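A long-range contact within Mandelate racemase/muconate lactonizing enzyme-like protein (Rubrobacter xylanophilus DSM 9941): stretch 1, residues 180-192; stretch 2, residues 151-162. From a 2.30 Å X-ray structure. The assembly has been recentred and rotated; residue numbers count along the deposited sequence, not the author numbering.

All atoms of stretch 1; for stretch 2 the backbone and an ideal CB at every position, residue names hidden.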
# COMPACT_ATOMS: atom_id res chain seq x y z
N ALA A 180 34.00 -18.88 -19.65
CA ALA A 180 35.43 -18.58 -19.80
C ALA A 180 36.03 -17.86 -18.61
O ALA A 180 37.18 -18.13 -18.20
CB ALA A 180 35.70 -17.75 -21.09
N ALA A 181 35.28 -16.92 -18.07
CA ALA A 181 35.71 -16.20 -16.87
C ALA A 181 35.79 -17.15 -15.66
O ALA A 181 36.71 -17.07 -14.85
CB ALA A 181 34.75 -14.97 -16.58
N ARG A 182 34.83 -18.04 -15.54
CA ARG A 182 34.84 -18.98 -14.42
C ARG A 182 36.06 -19.92 -14.47
O ARG A 182 36.67 -20.25 -13.43
CB ARG A 182 33.53 -19.78 -14.36
CG ARG A 182 33.53 -20.87 -13.23
CD ARG A 182 33.84 -20.25 -11.87
NE ARG A 182 32.68 -19.62 -11.29
CZ ARG A 182 32.73 -18.79 -10.26
NH1 ARG A 182 33.91 -18.49 -9.73
NH2 ARG A 182 31.61 -18.28 -9.75
N GLU A 183 36.43 -20.31 -15.70
CA GLU A 183 37.53 -21.23 -15.92
C GLU A 183 38.82 -20.55 -15.49
O GLU A 183 39.64 -21.13 -14.78
CB GLU A 183 37.58 -21.69 -17.38
CG GLU A 183 38.67 -22.76 -17.68
CD GLU A 183 40.06 -22.13 -17.89
OE1 GLU A 183 40.12 -21.00 -18.44
OE2 GLU A 183 41.08 -22.75 -17.47
N ALA A 184 38.98 -19.31 -15.92
CA ALA A 184 40.11 -18.50 -15.53
C ALA A 184 40.32 -18.30 -13.99
O ALA A 184 41.44 -18.14 -13.54
CB ALA A 184 40.07 -17.17 -16.26
N ILE A 185 39.27 -18.26 -13.19
CA ILE A 185 39.46 -17.81 -11.79
C ILE A 185 39.32 -18.95 -10.77
O ILE A 185 39.82 -18.87 -9.64
CB ILE A 185 38.48 -16.62 -11.42
CG1 ILE A 185 37.01 -17.09 -11.49
CG2 ILE A 185 38.75 -15.38 -12.34
CD1 ILE A 185 35.94 -16.06 -11.28
N GLY A 186 38.63 -20.02 -11.17
CA GLY A 186 38.38 -21.13 -10.26
C GLY A 186 37.13 -20.93 -9.42
O GLY A 186 36.55 -19.83 -9.39
N GLU A 187 36.74 -21.98 -8.71
CA GLU A 187 35.52 -21.99 -7.91
C GLU A 187 35.56 -21.21 -6.60
O GLU A 187 34.55 -21.19 -5.85
CB GLU A 187 35.11 -23.43 -7.60
CG GLU A 187 34.84 -24.28 -8.86
CD GLU A 187 33.65 -23.78 -9.70
OE1 GLU A 187 32.75 -23.07 -9.15
OE2 GLU A 187 33.61 -24.09 -10.92
N SER A 188 36.68 -20.57 -6.29
CA SER A 188 36.74 -19.88 -5.00
C SER A 188 36.94 -18.37 -5.15
O SER A 188 37.18 -17.65 -4.18
CB SER A 188 37.84 -20.50 -4.11
OG SER A 188 39.08 -20.42 -4.78
N VAL A 189 36.86 -17.90 -6.38
CA VAL A 189 36.79 -16.47 -6.63
C VAL A 189 35.33 -16.10 -6.97
O VAL A 189 34.67 -16.76 -7.78
CB VAL A 189 37.76 -16.09 -7.78
CG1 VAL A 189 37.55 -14.66 -8.22
CG2 VAL A 189 39.22 -16.35 -7.38
N GLU A 190 34.83 -15.08 -6.30
CA GLU A 190 33.49 -14.58 -6.56
C GLU A 190 33.40 -13.91 -7.93
O GLU A 190 34.23 -13.04 -8.27
CB GLU A 190 33.11 -13.58 -5.45
CG GLU A 190 31.64 -13.19 -5.44
CD GLU A 190 31.36 -11.91 -4.62
OE1 GLU A 190 32.04 -11.76 -3.55
OE2 GLU A 190 30.45 -11.10 -5.04
N LEU A 191 32.43 -14.33 -8.73
CA LEU A 191 32.27 -13.70 -10.05
C LEU A 191 31.05 -12.78 -10.11
O LEU A 191 29.93 -13.24 -9.92
CB LEU A 191 32.25 -14.73 -11.19
CG LEU A 191 32.13 -14.21 -12.63
CD1 LEU A 191 33.29 -13.24 -13.08
CD2 LEU A 191 31.91 -15.33 -13.62
N MET A 192 31.27 -11.50 -10.41
CA MET A 192 30.24 -10.49 -10.39
C MET A 192 30.01 -9.98 -11.82
O MET A 192 30.96 -9.85 -12.59
CB MET A 192 30.74 -9.32 -9.52
CG MET A 192 31.31 -9.71 -8.07
SD MET A 192 32.33 -8.46 -7.32
CE MET A 192 31.11 -7.15 -7.15
N UNK A 151 42.81 -10.80 -17.80
CA UNK A 151 42.57 -9.76 -16.85
C UNK A 151 41.99 -10.30 -15.53
O UNK A 151 42.50 -9.98 -14.46
CB UNK A 151 41.63 -8.72 -17.46
N UNK A 152 40.92 -11.09 -15.62
CA UNK A 152 40.32 -11.66 -14.43
C UNK A 152 41.28 -12.61 -13.69
O UNK A 152 41.42 -12.52 -12.47
CB UNK A 152 39.04 -12.40 -14.81
N UNK A 153 41.95 -13.51 -14.43
CA UNK A 153 42.86 -14.50 -13.84
C UNK A 153 43.96 -13.74 -13.15
O UNK A 153 44.36 -14.07 -12.03
CB UNK A 153 43.43 -15.46 -14.89
N UNK A 154 44.42 -12.67 -13.81
CA UNK A 154 45.49 -11.83 -13.27
C UNK A 154 45.11 -11.31 -11.91
O UNK A 154 45.89 -11.44 -10.94
CB UNK A 154 45.80 -10.66 -14.21
N UNK A 155 43.89 -10.76 -11.79
CA UNK A 155 43.45 -10.28 -10.48
C UNK A 155 43.31 -11.40 -9.44
O UNK A 155 43.60 -11.16 -8.29
CB UNK A 155 42.11 -9.55 -10.63
N UNK A 156 42.85 -12.58 -9.83
CA UNK A 156 42.68 -13.70 -8.87
C UNK A 156 44.02 -14.19 -8.34
O UNK A 156 44.17 -14.38 -7.13
CB UNK A 156 41.94 -14.86 -9.53
N UNK A 157 44.97 -14.35 -9.25
CA UNK A 157 46.36 -14.72 -8.98
C UNK A 157 47.05 -13.73 -8.02
O UNK A 157 47.93 -14.15 -7.23
CB UNK A 157 47.14 -14.80 -10.29
N UNK A 158 46.68 -12.45 -8.11
CA UNK A 158 47.13 -11.43 -7.18
C UNK A 158 46.44 -11.51 -5.82
O UNK A 158 46.63 -10.63 -4.97
CB UNK A 158 46.90 -10.05 -7.79
N UNK A 159 45.62 -12.52 -5.59
CA UNK A 159 44.96 -12.64 -4.28
C UNK A 159 43.72 -11.77 -4.09
O UNK A 159 43.23 -11.62 -2.97
CB UNK A 159 45.97 -12.29 -3.18
N UNK A 160 43.21 -11.16 -5.17
CA UNK A 160 41.93 -10.41 -5.10
C UNK A 160 40.81 -11.42 -5.34
O UNK A 160 40.64 -11.90 -6.47
CB UNK A 160 41.87 -9.27 -6.12
N UNK A 161 40.04 -11.75 -4.28
CA UNK A 161 39.11 -12.87 -4.31
C UNK A 161 37.70 -12.56 -4.89
O UNK A 161 36.78 -13.36 -4.73
CB UNK A 161 38.96 -13.40 -2.88
N UNK A 162 37.60 -11.42 -5.59
CA UNK A 162 36.35 -10.95 -6.18
C UNK A 162 36.65 -10.20 -7.47
O UNK A 162 37.47 -9.29 -7.50
CB UNK A 162 35.58 -10.06 -5.20

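Position 151 is helical, with nothing of stretch 1 within 5.5 Å of its ideal CB, so stretch 1 sets no preference; the residue is Q151, whose amide is hydrogen-bonded elsewhere in the structure.

At position 152 the CA-to-CB bond points toward stretch 1, with the ideal CB 3.9 Å from I185 CG2 and 5.1 Å from A184 CB. No charge or side-chain donor waits there, so an apolar chain such as leucine, isoleucine, valine or methionine would suit. The residue is L152; its CD1 lies 3.5 Å from A181 CB in the helix of stretch 1 and 3.8 Å from L191 CD1 in its strand, so one methyl touches both.

At position 153 the two helices, crossing at -29°, come close, and its CA is 5.1 Å from A184 CA. An ideal CB would sit 3.6 Å from A184 O, so a small residue, glycine or alanine, suits the place. The residue is G153; its CA packs 3.9 Å from A184 O.

Positions 154 and 155 meet nothing of stretch 1, and many residues would do. They are G154 and W155, whose closest side-chain atom, CB, is 7.0 Å from I185 CG2.

Position 156, one turn after 152, again points toward stretch 1. Its ideal CB is 3.8 Å from V189 CG2 and 4.3 Å from I185 CG2, so a small apolar group fits without extension. The residue is A156, its CB 3.7 Å from V189 CG2.

Position 157 points sideways and 158 is out of reach, so stretch 1 sets no preference; they are A157 and A158, the latter the first to leave helical phi/psi. Position 159 has phi/psi of 81/11, where a CB would jam against the preceding carbonyl O; glycine is called for, and G159 is found.

Position 160 has no neighbour in stretch 1 near its CB, so the choice is open; the side chain of I160 leads away.

At position 161 the backbone O accepts a hydrogen bond from E190 N (3.0 Å), which asks nothing of the side chain. Phi of -85° is compatible with proline among others, and the ideal CB is 4.8 Å from S188 O. The residue is P161, whose ring makes no close contact with stretch 1.

Position 162 pairs with E190 in a parallel bridge, both side chains on the same face. With the ideal CB 4.3 Å from E190 OE1 and 4.2 Å from M192 SD, a basic or a long, partly apolar chain would suit. R162 lays its CG 3.3 Å from E190 OE1, but its end leads away, and NE and NH2 are hydrogen-bonded elsewhere in the structure.

Stretch 2, residues 151-162: QLGGWAAAGIPR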
# COMPACT_ATOMS: atom_id res chain seq x y z
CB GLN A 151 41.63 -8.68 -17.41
CG GLN A 151 41.47 -7.55 -16.44
CD GLN A 151 40.67 -6.47 -17.06
OE1 GLN A 151 39.45 -6.64 -17.26
NE2 GLN A 151 41.33 -5.38 -17.45
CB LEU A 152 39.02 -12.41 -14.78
CG LEU A 152 37.78 -11.64 -15.35
CD1 LEU A 152 36.47 -12.33 -14.97
CD2 LEU A 152 37.69 -10.21 -14.88
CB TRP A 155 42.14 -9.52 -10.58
CG TRP A 155 42.23 -8.19 -11.22
CD1 TRP A 155 43.21 -7.26 -11.05
CD2 TRP A 155 41.26 -7.59 -12.10
NE1 TRP A 155 42.92 -6.14 -11.77
CE2 TRP A 155 41.73 -6.32 -12.43
CE3 TRP A 155 40.04 -8.03 -12.64
CZ2 TRP A 155 41.03 -5.46 -13.29
CZ3 TRP A 155 39.34 -7.17 -13.50
CH2 TRP A 155 39.83 -5.91 -13.82
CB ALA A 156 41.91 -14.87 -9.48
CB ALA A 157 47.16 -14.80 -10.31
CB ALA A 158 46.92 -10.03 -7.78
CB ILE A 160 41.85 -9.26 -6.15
CG1 ILE A 160 43.03 -8.30 -6.00
CG2 ILE A 160 40.50 -8.49 -6.04
CD1 ILE A 160 43.11 -7.27 -7.15
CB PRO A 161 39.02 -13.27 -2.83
CG PRO A 161 39.20 -11.95 -2.08
CD PRO A 161 40.02 -11.05 -2.98
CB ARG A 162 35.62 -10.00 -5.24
CG ARG A 162 35.14 -10.63 -3.95
CD ARG A 162 34.94 -9.58 -2.78
NE ARG A 162 36.17 -8.80 -2.53
CZ ARG A 162 37.03 -9.04 -1.54
NH1 ARG A 162 36.80 -10.05 -0.71
NH2 ARG A 162 38.12 -8.30 -1.38
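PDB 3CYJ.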